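Local coordinates for LAS seventeen-binding protein 3 (Saccharomyces cerevisiae, PDB 1OOT), which interacts with LAS17 and probably binds actin filaments and phosphatidylinositol, this chain being its SH3 domain, at residues Pro21-Lys24 against Gly25-Ile28. Sequence-based numbering, arbitrary orientation. Where two conformers were deposited one is given.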
loop_
_atom_site.group_PDB
_atom_site.type_symbol
_atom_site.label_atom_id
_atom_site.label_comp_id
_atom_site.label_asym_id
_atom_site.label_seq_id
_atom_site.Cartn_x
_atom_site.Cartn_y
_atom_site.Cartn_z
ATOM N N PRO A 21 1.201 -1.500 7.212
ATOM C CA PRO A 21 0.392 -2.717 7.248
ATOM C C PRO A 21 -1.034 -2.453 6.720
ATOM O O PRO A 21 -1.522 -1.318 6.776
ATOM C CB PRO A 21 0.311 -3.069 8.741
ATOM C CG PRO A 21 0.632 -1.839 9.456
ATOM C CD PRO A 21 1.322 -0.883 8.547
ATOM N N PHE A 22 -1.641 -3.497 6.166
ATOM C CA PHE A 22 -3.026 -3.445 5.782
ATOM C C PHE A 22 -3.578 -4.859 5.611
ATOM O O PHE A 22 -2.860 -5.845 5.523
ATOM C CB PHE A 22 -3.202 -2.595 4.492
ATOM C CG PHE A 22 -2.342 -2.959 3.350
ATOM C CD1 PHE A 22 -2.563 -4.080 2.623
ATOM C CD2 PHE A 22 -1.216 -2.198 3.073
ATOM C CE1 PHE A 22 -1.760 -4.401 1.537
ATOM C CE2 PHE A 22 -0.451 -2.484 1.944
ATOM C CZ PHE A 22 -0.713 -3.615 1.220
ATOM N N ARG A 23 -4.905 -4.933 5.514
ATOM C CA ARG A 23 -5.570 -6.190 5.313
ATOM C C ARG A 23 -6.156 -6.231 3.936
ATOM O O ARG A 23 -6.531 -5.196 3.371
ATOM C CB ARG A 23 -6.688 -6.371 6.347
ATOM C CG ARG A 23 -6.154 -6.529 7.744
ATOM C CD ARG A 23 -5.290 -7.830 7.991
ATOM N NE ARG A 23 -6.099 -9.033 7.710
ATOM C CZ ARG A 23 -5.710 -10.285 7.903
ATOM N NH1 ARG A 23 -4.478 -10.556 8.351
ATOM N NH2 ARG A 23 -6.561 -11.281 7.628
ATOM N N LYS A 24 -6.277 -7.435 3.417
ATOM C CA LYS A 24 -6.942 -7.671 2.168
ATOM C C LYS A 24 -8.275 -6.952 2.182
ATOM O O LYS A 24 -9.046 -7.068 3.108
ATOM C CB LYS A 24 -7.156 -9.176 1.957
ATOM C CG LYS A 24 -7.967 -9.545 0.733
ATOM C CD LYS A 24 -8.017 -11.074 0.525
ATOM C CE LYS A 24 -9.061 -11.333 -0.574
ATOM N NZ LYS A 24 -9.503 -12.710 -0.733
ATOM N N GLY A 25 -8.524 -6.238 1.099
ATOM C CA GLY A 25 -9.751 -5.472 0.932
ATOM C C GLY A 25 -9.665 -4.014 1.336
ATOM O O GLY A 25 -10.534 -3.199 0.954
ATOM N N ASP A 26 -8.632 -3.640 2.091
ATOM C CA ASP A 26 -8.466 -2.261 2.475
ATOM C C ASP A 26 -8.202 -1.400 1.252
ATOM O O ASP A 26 -7.419 -1.778 0.374
ATOM C CB ASP A 26 -7.284 -2.081 3.444
ATOM C CG ASP A 26 -7.567 -2.538 4.864
ATOM O OD1 ASP A 26 -8.745 -2.826 5.242
ATOM O OD2 ASP A 26 -6.625 -2.611 5.745
ATOM N N VAL A 27 -8.704 -0.173 1.277
ATOM C CA VAL A 27 -8.436 0.781 0.227
ATOM C C VAL A 27 -7.381 1.755 0.772
ATOM O O VAL A 27 -7.548 2.455 1.798
ATOM C CB VAL A 27 -9.687 1.526 -0.201
ATOM C CG1 VAL A 27 -9.307 2.599 -1.225
ATOM C CG2 VAL A 27 -10.691 0.543 -0.775
ATOM N N ILE A 28 -6.231 1.724 0.123
ATOM C CA ILE A 28 -5.074 2.538 0.487
ATOM C C ILE A 28 -5.041 3.792 -0.359
ATOM O O ILE A 28 -5.275 3.743 -1.560
ATOM C CB ILE A 28 -3.758 1.763 0.262
ATOM C CG1 ILE A 28 -3.718 0.557 1.193
ATOM C CG2 ILE A 28 -2.532 2.686 0.479
ATOM C CD1 ILE A 28 -3.248 -0.701 0.573
HETATM O O HOH W 1 -10.080 -5.342 4.920
#
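D26 and R23 close the diverging turn of this SH3 domain, a type II beta turn from R23 to D26 that leads into strand 27-30. They are joined in both directions. The amide of D26 donates to R23 O (N to O 2.9 Å), while R23 N donates to D26 OD2 along an almost straight line (175°), also at 2.9 Å. R23 N approaches OD2 from above the carboxylate plane, 61° out of it. D26 holds CG anti to its own carbonyl carbon and beside its backbone N (chi1 -76°), which folds the acid back over the turn. At the third position of the turn, G25 has a positive phi, and its backbone angles would press a CB against K24 O.

Beside the turn, F22 and I28 enter the hydrophobic core. In the conformer given, I28 CD1 lies over the centre of the F22 ring, 3.6 Å from its centroid, in a CH-pi contact. F52 meets the F22 ring at a steep angle, and V57 touches both side chains. N46 ND2 is a further donor to D26 OD2, and S11 OG bonds to K24 N. An alanine in place of D26 would probably leave R23 N and N46 ND2 without their shared acceptor and the water at OD1 without one of its two. That water donates to D26 OD1 and also to K24 O, 2.7 Å from the water oxygen.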